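Local structure of oxidoreductase, NAD-binding/iron-sulfur cluster-binding protein (Nitratireductor pacificus pht-3B, 6ZXU) at residues A[439-444]-A[659-664]; A[432-437]-A[638-643]; A[309-314]-A[683-688]. The protein is a catabolic reductive dehalogenase that holds cobalamin and two [4Fe-4S] clusters, and probably uses them to remove halogen from organic substrates by reduction. All blocks are in the same frame, centred on the assembly; numbering follows the deposited sequence.

Overall arrangement
From the N terminus, the chain first reaches 309-314; contact 3 closes the longest loop when 683-688 returns to it, and contacts 1 and 2 are nested inside. Helix 432-437 and the loop 439-444 follow. Their partners arrive in the same order, 638-643 for contact 2 and 659-664 for contact 1, so these two loops cross. They join helix 432-437 and the loop after it to the loops around strands 645-647 and 650-652. Their centres lie about 11 Å apart, and they touch through the Glu660-Arg639 salt bridge. Contact 3 stands apart, its centre about 33 Å from that of contact 1, and ties the approach to helix 317-323 to the loop before helix 700-709.

Contact 1: A[439-444]-A[659-664]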
loop_
_atom_site.group_PDB
_atom_site.type_symbol
_atom_site.label_atom_id
_atom_site.label_comp_id
_atom_site.label_asym_id
_atom_site.label_seq_id
_atom_site.Cartn_x
_atom_site.Cartn_y
_atom_site.Cartn_z
ATOM N N SER A 439 4.225 -6.703 15.644
ATOM C CA SER A 439 4.306 -5.771 16.755
ATOM C C SER A 439 3.971 -4.305 16.273
ATOM O O SER A 439 3.663 -3.444 17.077
ATOM C CB SER A 439 5.732 -5.786 17.353
ATOM O OG SER A 439 5.771 -4.936 18.478
ATOM N N GLY A 440 4.092 -4.063 14.975
ATOM C CA GLY A 440 4.092 -2.710 14.447
ATOM C C GLY A 440 5.431 -2.088 14.235
ATOM O O GLY A 440 5.601 -1.325 13.281
ATOM N N ASP A 441 6.409 -2.421 15.120
ATOM C CA ASP A 441 7.796 -1.977 14.967
ATOM C C ASP A 441 8.802 -3.158 14.904
ATOM O O ASP A 441 9.949 -3.028 15.326
ATOM C CB ASP A 441 8.142 -1.063 16.068
ATOM C CG ASP A 441 7.855 -1.698 17.452
ATOM O OD1 ASP A 441 7.253 -2.804 17.519
ATOM O OD2 ASP A 441 8.160 -1.036 18.451
ATOM N N ASP A 442 8.409 -4.277 14.300
ATOM C CA ASP A 442 9.322 -5.401 14.147
ATOM C C ASP A 442 9.882 -5.484 12.785
ATOM O O ASP A 442 9.936 -4.479 12.092
ATOM C CB ASP A 442 8.608 -6.694 14.585
ATOM C CG ASP A 442 7.343 -7.017 13.741
ATOM O OD1 ASP A 442 7.269 -6.599 12.576
ATOM O OD2 ASP A 442 6.446 -7.748 14.256
ATOM N N TRP A 443 10.324 -6.672 12.345
ATOM C CA TRP A 443 11.102 -6.831 11.110
ATOM C C TRP A 443 10.331 -6.686 9.835
ATOM O O TRP A 443 10.920 -6.452 8.798
ATOM C CB TRP A 443 11.975 -8.167 11.136
ATOM C CG TRP A 443 12.914 -8.037 12.243
ATOM C CD1 TRP A 443 12.823 -8.574 13.483
ATOM C CD2 TRP A 443 14.037 -7.145 12.265
ATOM N NE1 TRP A 443 13.851 -8.087 14.260
ATOM C CE2 TRP A 443 14.584 -7.190 13.544
ATOM C CE3 TRP A 443 14.642 -6.351 11.323
ATOM C CZ2 TRP A 443 15.734 -6.426 13.902
ATOM C CZ3 TRP A 443 15.781 -5.602 11.658
ATOM C CH2 TRP A 443 16.311 -5.650 12.943
ATOM N N ILE A 444 9.018 -6.733 9.896
ATOM C CA ILE A 444 8.205 -6.619 8.676
ATOM C C ILE A 444 7.640 -5.195 8.442
ATOM O O ILE A 444 7.014 -4.935 7.446
ATOM C CB ILE A 444 7.101 -7.675 8.694
ATOM C CG1 ILE A 444 6.584 -8.006 7.265
ATOM C CG2 ILE A 444 5.921 -7.268 9.567
ATOM C CD1 ILE A 444 7.669 -8.502 6.371
ATOM N N ASN A 659 11.137 -6.652 18.543
ATOM C CA ASN A 659 9.966 -6.126 19.283
ATOM C C ASN A 659 8.814 -7.065 19.207
ATOM O O ASN A 659 8.477 -7.580 18.128
ATOM C CB ASN A 659 9.518 -4.737 18.716
ATOM C CG ASN A 659 10.534 -3.678 18.982
ATOM O OD1 ASN A 659 10.920 -3.459 20.132
ATOM N ND2 ASN A 659 11.015 -3.014 17.928
ATOM N N GLU A 660 8.212 -7.350 20.357
ATOM C CA GLU A 660 7.015 -8.213 20.473
ATOM C C GLU A 660 6.092 -7.588 21.501
ATOM O O GLU A 660 5.773 -8.147 22.527
ATOM C CB GLU A 660 7.377 -9.648 20.827
ATOM C CG GLU A 660 8.277 -10.265 19.790
ATOM C CD GLU A 660 8.795 -11.635 20.255
ATOM O OE1 GLU A 660 9.239 -11.750 21.494
ATOM O OE2 GLU A 660 8.764 -12.572 19.376
ATOM N N ARG A 661 5.621 -6.411 21.163
ATOM C CA ARG A 661 4.851 -5.608 22.071
ATOM C C ARG A 661 3.412 -6.105 22.174
ATOM O O ARG A 661 2.793 -6.554 21.218
ATOM C CB ARG A 661 4.893 -4.142 21.567
ATOM C CG ARG A 661 6.274 -3.583 21.563
ATOM C CD ARG A 661 6.239 -2.107 21.250
ATOM N NE ARG A 661 7.561 -1.655 21.044
ATOM C CZ ARG A 661 8.320 -1.170 22.000
ATOM N NH1 ARG A 661 7.865 -1.111 23.248
ATOM N NH2 ARG A 661 9.524 -0.738 21.734
ATOM N N ASP A 662 2.884 -5.962 23.376
ATOM C CA ASP A 662 1.504 -6.275 23.696
ATOM C C ASP A 662 0.840 -4.988 24.168
ATOM O O ASP A 662 1.534 -3.976 24.425
ATOM C CB ASP A 662 1.525 -7.305 24.852
ATOM C CG ASP A 662 2.282 -8.619 24.454
ATOM O OD1 ASP A 662 2.191 -9.071 23.263
ATOM O OD2 ASP A 662 2.948 -9.185 25.366
ATOM N N LEU A 663 -0.454 -5.061 24.390
ATOM C CA LEU A 663 -1.162 -3.899 24.906
ATOM C C LEU A 663 -0.486 -3.333 26.149
ATOM O O LEU A 663 0.118 -4.107 26.883
ATOM C CB LEU A 663 -2.559 -4.275 25.153
ATOM C CG LEU A 663 -3.314 -4.590 23.856
ATOM C CD1 LEU A 663 -4.588 -5.364 24.146
ATOM C CD2 LEU A 663 -3.709 -3.288 23.162
ATOM N N SER A 664 -0.502 -2.010 26.315
ATOM C CA SER A 664 0.151 -1.284 27.421
ATOM C C SER A 664 -0.891 -0.763 28.368
ATOM O O SER A 664 -2.041 -0.586 28.002
ATOM C CB SER A 664 0.975 -0.085 26.896
ATOM O OG SER A 664 1.735 -0.461 25.792
HETATM O O HOH W 1 7.293 -9.421 16.255
#
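Asp441 meets Asn659 and Arg661 where two irregular loops join beside a bound iron-sulfur cluster; the first leads into a helix, and Asp442 OD1 caps its opening turn by accepting from Ile444 N. The carboxylate of Asp441 and the amide of Asn659 are stacked, their planes 17° apart, although the two side chains cross at about a right angle. An amide suits this place because Asn659 ND2 donates to Asp441 O at 2.8 Å, from above the carbonyl plane, and also to Gln582 OE1. Arg661 crosses Asp441 similarly, and its NE donates to the syn lone pair of Asp441 OD2 at 2.7 Å, a hydrogen bond within a salt bridge. Tyr578 OH, on helix 572-581, bonds to that OD2 and to Arg661 NH2. Ser439 OG, anti to its backbone N (chi1 -177°), accepts from Arg661 N at 3.1 Å and donates to Asp441 OD1 at 2.8 Å. Gly440 suits its place because at its backbone angles (phi 95°) a CB would be jammed against the carbonyl O of Ser439. Asp442 OD2 takes Ser439 N from above the carboxylate plane, and one water donates to this OD2, at 2.7 Å, and to Asn659 O, at 2.9 Å.

Contact 2: A[432-437]-A[638-643]; sequences YETMEG and KRWWFD
Gly437 and Lys638 bring the two backbones close, their CA atoms 4.4 Å apart, where helix 432-437 packs against a loop that makes an inverse gamma turn centred on Arg639. Glycine suits this place, since a CB there would clash with Lys638 O and Arg639 N, and would press on the tip of Trp641. Trp641 turns its edge to it: Gly437 C lies near the ring plane, 3.6 Å from Trp641 CH2. Thr434 serves both indoles, with OG1 anti to the carbonyl carbon (chi1 -68°) and CG2 anti to the backbone N. The methyl CG2 of Thr434 meets Trp641 CZ3 at 3.8 Å, while Thr434 OG1 accepts a hydrogen bond from Trp640 NE1 at 2.9 Å; the oxygen lies close to the indole plane and the N-H...O angle is 157°. The two indoles meet edge to face: Trp641 CE3 sits 3.6 Å above one face of Trp640, offset toward its rim, while Arg639 CG lies over a face of Trp641.

The other side is looser, and partly open to solvent at Glu433. Glu433 and Lys638 run side by side, yet Glu433 OE1 and Lys638 NZ stay 5.4 Å apart and make no salt bridge. Each has partners beyond the contact, OE1 with Asn33 ND2, and NZ with the carbonyls of Asn33 and Arg36. Lys638 is itself buried, its CB 3.4 Å from Glu433 O. Helix 103-116 borders the Thr434-Trp640 pair through Phe116, and helix 445-469 reaches Thr434 through Gln448, while the loop continues into strand 645-647.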
loop_
_atom_site.group_PDB
_atom_site.type_symbol
_atom_site.label_atom_id
_atom_site.label_comp_id
_atom_site.label_asym_id
_atom_site.label_seq_id
_atom_site.Cartn_x
_atom_site.Cartn_y
_atom_site.Cartn_z
ATOM N N TYR A 432 -4.296 -5.676 6.570
ATOM C CA TYR A 432 -4.773 -6.008 7.881
ATOM C C TYR A 432 -4.126 -7.276 8.472
ATOM O O TYR A 432 -3.685 -7.278 9.628
ATOM C CB TYR A 432 -6.305 -6.120 7.924
ATOM C CG TYR A 432 -6.821 -6.526 9.314
ATOM C CD1 TYR A 432 -6.855 -5.643 10.353
ATOM C CD2 TYR A 432 -7.190 -7.831 9.581
ATOM C CE1 TYR A 432 -7.314 -5.993 11.568
ATOM C CE2 TYR A 432 -7.586 -8.202 10.827
ATOM C CZ TYR A 432 -7.691 -7.270 11.812
ATOM O OH TYR A 432 -8.112 -7.684 13.056
ATOM N N GLU A 433 -4.014 -8.320 7.658
ATOM C CA GLU A 433 -3.712 -9.657 8.225
ATOM C C GLU A 433 -2.225 -9.752 8.597
ATOM O O GLU A 433 -1.924 -10.275 9.666
ATOM C CB GLU A 433 -4.066 -10.765 7.263
ATOM C CG GLU A 433 -5.579 -11.077 7.293
ATOM C CD GLU A 433 -6.496 -10.067 6.521
ATOM O OE1 GLU A 433 -7.793 -10.168 6.632
ATOM O OE2 GLU A 433 -5.912 -9.149 5.823
ATOM N N THR A 434 -1.358 -9.128 7.831
ATOM C CA THR A 434 0.029 -9.075 8.203
ATOM C C THR A 434 0.228 -8.235 9.480
ATOM O O THR A 434 0.924 -8.623 10.412
ATOM C CB THR A 434 0.903 -8.551 7.080
ATOM O OG1 THR A 434 0.924 -9.503 6.031
ATOM C CG2 THR A 434 2.329 -8.322 7.522
ATOM N N MET A 435 -0.436 -7.086 9.565
ATOM C CA MET A 435 -0.286 -6.254 10.716
ATOM C C MET A 435 -0.795 -6.924 11.981
ATOM O O MET A 435 -0.309 -6.602 13.085
ATOM C CB MET A 435 -0.998 -4.874 10.481
ATOM C CG MET A 435 -0.338 -3.709 11.146
ATOM S SD MET A 435 -1.116 -2.090 10.583
ATOM C CE MET A 435 -0.559 -1.987 8.866
ATOM N N GLU A 436 -1.760 -7.823 11.864
ATOM C CA GLU A 436 -2.266 -8.549 13.017
ATOM C C GLU A 436 -1.191 -9.406 13.693
ATOM O O GLU A 436 -1.222 -9.563 14.872
ATOM C CB GLU A 436 -3.463 -9.452 12.612
ATOM C CG GLU A 436 -4.818 -8.760 12.714
ATOM C CD GLU A 436 -5.070 -8.015 14.095
ATOM O OE1 GLU A 436 -4.957 -6.730 14.182
ATOM O OE2 GLU A 436 -5.354 -8.720 15.124
ATOM N N GLY A 437 -0.314 -10.013 12.903
ATOM C CA GLY A 437 0.751 -10.842 13.412
ATOM C C GLY A 437 1.906 -10.062 14.030
ATOM O O GLY A 437 2.704 -10.617 14.731
ATOM N N LYS A 638 -0.658 -15.306 12.322
ATOM C CA LYS A 638 -0.403 -14.430 11.177
ATOM C C LYS A 638 1.067 -14.013 10.998
ATOM O O LYS A 638 1.389 -13.206 10.136
ATOM C CB LYS A 638 -1.281 -13.218 11.286
ATOM C CG LYS A 638 -2.803 -13.475 11.394
ATOM C CD LYS A 638 -3.324 -14.060 10.113
ATOM C CE LYS A 638 -4.816 -14.073 10.141
ATOM N NZ LYS A 638 -5.300 -14.487 8.809
ATOM N N ARG A 639 1.973 -14.497 11.834
ATOM C CA ARG A 639 3.361 -14.158 11.743
ATOM C C ARG A 639 4.050 -15.038 10.726
ATOM O O ARG A 639 4.652 -16.057 11.067
ATOM C CB ARG A 639 4.017 -14.217 13.126
ATOM C CG ARG A 639 5.436 -13.654 13.150
ATOM C CD ARG A 639 5.831 -13.355 14.556
ATOM N NE ARG A 639 7.244 -13.085 14.716
ATOM C CZ ARG A 639 7.797 -12.935 15.930
ATOM N NH1 ARG A 639 7.034 -13.006 17.013
ATOM N NH2 ARG A 639 9.086 -12.666 16.083
ATOM N N TRP A 640 3.968 -14.666 9.457
ATOM C CA TRP A 640 4.417 -15.544 8.418
ATOM C C TRP A 640 5.847 -15.268 7.966
ATOM O O TRP A 640 6.385 -16.061 7.178
ATOM C CB TRP A 640 3.524 -15.364 7.175
ATOM C CG TRP A 640 3.402 -13.938 6.680
ATOM C CD1 TRP A 640 2.421 -13.021 7.065
ATOM C CD2 TRP A 640 4.236 -13.250 5.727
ATOM N NE1 TRP A 640 2.614 -11.804 6.424
ATOM C CE2 TRP A 640 3.708 -11.917 5.598
ATOM C CE3 TRP A 640 5.374 -13.601 5.028
ATOM C CZ2 TRP A 640 4.300 -10.980 4.786
ATOM C CZ3 TRP A 640 5.983 -12.678 4.264
ATOM C CH2 TRP A 640 5.442 -11.383 4.113
ATOM N N TRP A 641 6.426 -14.124 8.355
ATOM C CA TRP A 641 7.742 -13.681 7.818
ATOM C C TRP A 641 8.878 -14.183 8.708
ATOM O O TRP A 641 8.679 -14.552 9.883
ATOM C CB TRP A 641 7.796 -12.116 7.724
ATOM C CG TRP A 641 7.539 -11.430 9.056
ATOM C CD1 TRP A 641 8.481 -11.035 9.983
ATOM C CD2 TRP A 641 6.274 -11.093 9.608
ATOM N NE1 TRP A 641 7.865 -10.511 11.076
ATOM C CE2 TRP A 641 6.506 -10.515 10.853
ATOM C CE3 TRP A 641 4.961 -11.203 9.144
ATOM C CZ2 TRP A 641 5.471 -10.128 11.672
ATOM C CZ3 TRP A 641 3.944 -10.828 9.943
ATOM C CH2 TRP A 641 4.188 -10.282 11.205
ATOM N N PHE A 642 10.085 -14.172 8.136
ATOM C CA PHE A 642 11.325 -14.491 8.862
ATOM C C PHE A 642 11.890 -13.246 9.533
ATOM O O PHE A 642 11.810 -12.154 8.980
ATOM C CB PHE A 642 12.387 -15.045 7.897
ATOM C CG PHE A 642 12.032 -16.333 7.197
ATOM C CD1 PHE A 642 11.161 -17.240 7.739
ATOM C CD2 PHE A 642 12.636 -16.620 5.977
ATOM C CE1 PHE A 642 10.838 -18.393 7.100
ATOM C CE2 PHE A 642 12.362 -17.787 5.322
ATOM C CZ PHE A 642 11.465 -18.673 5.887
ATOM N N ASP A 643 12.437 -13.410 10.716
ATOM C CA ASP A 643 13.159 -12.354 11.391
ATOM C C ASP A 643 14.642 -12.311 10.919
ATOM O O ASP A 643 15.492 -13.003 11.446
ATOM C CB ASP A 643 13.122 -12.573 12.898
ATOM C CG ASP A 643 11.782 -12.302 13.473
ATOM O OD1 ASP A 643 10.934 -11.623 12.827
ATOM O OD2 ASP A 643 11.528 -12.776 14.547
#

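Contact 3: A[309-314]-A[683-688]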
loop_
_atom_site.group_PDB
_atom_site.type_symbol
_atom_site.label_atom_id
_atom_site.label_comp_id
_atom_site.label_asym_id
_atom_site.label_seq_id
_atom_site.Cartn_x
_atom_site.Cartn_y
_atom_site.Cartn_z
ATOM N N GLN A 309 1.873 28.583 5.379
ATOM C CA GLN A 309 3.120 28.799 4.671
ATOM C C GLN A 309 3.603 27.513 4.040
ATOM O O GLN A 309 3.405 26.418 4.578
ATOM C CB GLN A 309 4.196 29.276 5.575
ATOM C CG GLN A 309 3.995 30.612 6.171
ATOM C CD GLN A 309 5.131 30.910 7.207
ATOM O OE1 GLN A 309 4.871 31.270 8.352
ATOM N NE2 GLN A 309 6.368 30.730 6.809
ATOM N N ARG A 310 4.189 27.628 2.851
ATOM C CA ARG A 310 4.828 26.505 2.160
ATOM C C ARG A 310 6.227 26.223 2.819
ATOM O O ARG A 310 6.865 27.110 3.353
ATOM C CB ARG A 310 4.912 26.764 0.651
ATOM C CG ARG A 310 3.570 26.676 -0.022
ATOM C CD ARG A 310 3.603 27.168 -1.438
ATOM N NE ARG A 310 4.457 26.333 -2.276
ATOM C CZ ARG A 310 4.747 26.590 -3.530
ATOM N NH1 ARG A 310 4.316 27.688 -4.078
ATOM N NH2 ARG A 310 5.557 25.819 -4.206
ATOM N N VAL A 311 6.584 24.945 2.850
ATOM C CA VAL A 311 7.686 24.378 3.625
ATOM C C VAL A 311 8.738 23.863 2.635
ATOM O O VAL A 311 8.366 23.277 1.562
ATOM C CB VAL A 311 7.154 23.156 4.481
ATOM C CG1 VAL A 311 8.235 22.649 5.380
ATOM C CG2 VAL A 311 5.939 23.624 5.288
ATOM N N ALA A 312 9.999 24.118 2.895
ATOM C CA ALA A 312 11.053 23.530 2.095
ATOM C C ALA A 312 10.964 21.952 2.162
ATOM O O ALA A 312 10.673 21.406 3.224
ATOM C CB ALA A 312 12.427 23.998 2.604
ATOM N N LYS A 313 11.202 21.253 1.060
ATOM C CA LYS A 313 11.402 19.788 1.121
ATOM C C LYS A 313 12.500 19.407 2.126
ATOM O O LYS A 313 12.457 18.378 2.728
ATOM C CB LYS A 313 11.794 19.182 -0.230
ATOM C CG LYS A 313 10.654 18.678 -0.998
ATOM C CD LYS A 313 10.995 17.869 -2.212
ATOM C CE LYS A 313 11.341 16.463 -1.788
ATOM N NZ LYS A 313 11.408 15.675 -3.077
ATOM N N ARG A 314 13.469 20.273 2.276
ATOM C CA ARG A 314 14.536 20.103 3.216
ATOM C C ARG A 314 14.052 20.049 4.674
ATOM O O ARG A 314 14.800 19.595 5.575
ATOM C CB ARG A 314 15.576 21.222 3.004
ATOM C CG ARG A 314 16.756 21.278 3.995
ATOM C CD ARG A 314 17.681 20.040 3.972
ATOM N NE ARG A 314 18.770 20.286 4.890
ATOM C CZ ARG A 314 18.679 20.203 6.214
ATOM N NH1 ARG A 314 17.584 19.761 6.750
ATOM N NH2 ARG A 314 19.681 20.480 7.006
ATOM N N ARG A 683 8.683 28.375 11.001
ATOM C CA ARG A 683 9.750 29.122 11.603
ATOM C C ARG A 683 10.869 28.312 12.210
ATOM O O ARG A 683 11.919 28.854 12.438
ATOM C CB ARG A 683 9.226 30.098 12.624
ATOM C CG ARG A 683 8.615 29.568 13.830
ATOM C CD ARG A 683 8.123 30.738 14.725
ATOM N NE ARG A 683 9.260 31.388 15.346
ATOM C CZ ARG A 683 9.800 31.047 16.501
ATOM N NH1 ARG A 683 9.236 30.120 17.236
ATOM N NH2 ARG A 683 10.937 31.620 16.920
ATOM N N LEU A 684 10.621 27.041 12.552
ATOM C CA LEU A 684 11.632 26.180 13.151
ATOM C C LEU A 684 12.131 25.147 12.179
ATOM O O LEU A 684 12.743 24.154 12.599
ATOM C CB LEU A 684 11.078 25.532 14.421
ATOM C CG LEU A 684 10.700 26.541 15.532
ATOM C CD1 LEU A 684 10.106 25.807 16.733
ATOM C CD2 LEU A 684 11.973 27.255 15.972
ATOM N N GLN A 685 11.889 25.367 10.894
ATOM C CA GLN A 685 12.312 24.515 9.837
ATOM C C GLN A 685 13.489 25.194 9.089
ATOM O O GLN A 685 13.599 26.394 9.156
ATOM C CB GLN A 685 11.152 24.265 8.885
ATOM C CG GLN A 685 10.075 23.367 9.494
ATOM C CD GLN A 685 10.473 21.890 9.499
ATOM O OE1 GLN A 685 11.556 21.546 9.889
ATOM N NE2 GLN A 685 9.537 21.004 9.095
ATOM N N PRO A 686 14.280 24.430 8.324
ATOM C CA PRO A 686 15.214 25.047 7.345
ATOM C C PRO A 686 14.393 25.871 6.370
ATOM O O PRO A 686 13.339 25.418 5.892
ATOM C CB PRO A 686 15.813 23.861 6.607
ATOM C CG PRO A 686 15.488 22.661 7.448
ATOM C CD PRO A 686 14.278 22.948 8.218
ATOM N N PRO A 687 14.812 27.107 6.152
ATOM C CA PRO A 687 13.995 28.001 5.288
ATOM C C PRO A 687 13.985 27.517 3.859
ATOM O O PRO A 687 14.863 26.760 3.462
ATOM C CB PRO A 687 14.706 29.374 5.452
ATOM C CG PRO A 687 16.045 29.069 6.090
ATOM C CD PRO A 687 15.888 27.819 6.879
ATOM N N PRO A 688 13.018 27.980 3.045
ATOM C CA PRO A 688 13.028 27.672 1.610
ATOM C C PRO A 688 14.366 28.048 0.972
ATOM O O PRO A 688 14.956 29.063 1.318
ATOM C CB PRO A 688 11.918 28.534 1.048
ATOM C CG PRO A 688 10.951 28.680 2.168
ATOM C CD PRO A 688 11.788 28.729 3.411
HETATM O O HOH W 2 10.682 25.392 5.413
#
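Arg314 lies across Pro686, the two side chains crossing at about a right angle. The bond from CA to CB of Arg314 heads toward 683-688, and Arg314 CG, anti to the backbone N (chi1 175°), does the first touching, 3.8 Å from Pro686 CB. The chain bends at chi2 (63°), which sets CD aside from a straight course; farther on, the guanidinium has Pro686 CB over one face. At the tip the three nitrogens divide their work. NE donates to Thr691 O and NH2 to Ala694 O, while Arg314 NH1 forms a salt bridge with Asp325 and lies 3.6 Å from Pro686 CG. An arginine suits this place because its hydrocarbon part packs on the proline ring while its nitrogens reach carbonyls and a carboxylate around it.

The three prolines 686-688 have the backbone angles of a polyproline II stretch, and the direction from Gln685 to Pro688 stands 94° from that from Val311 to Arg314, whose last residues begin a 3-10 turn ahead of helix 317-323. Alanine is small enough to let the two come together: Ala312 CB packs on Pro686 O at 3.7 Å, on Pro687 O at 3.8 Å and on Pro688 CA at 3.9 Å. No direct hydrogen bond crosses here, but a water accepts from Ala312 N at 2.9 Å and donates to Pro686 O at 2.7 Å. Arg314 O is buried against Pro686 CG without a polar partner. Nearby, the side chain of Val311 comes within about 4 Å of the bound cobalamin, and Gln685 packs on Phe317, a residue of the cobalamin site.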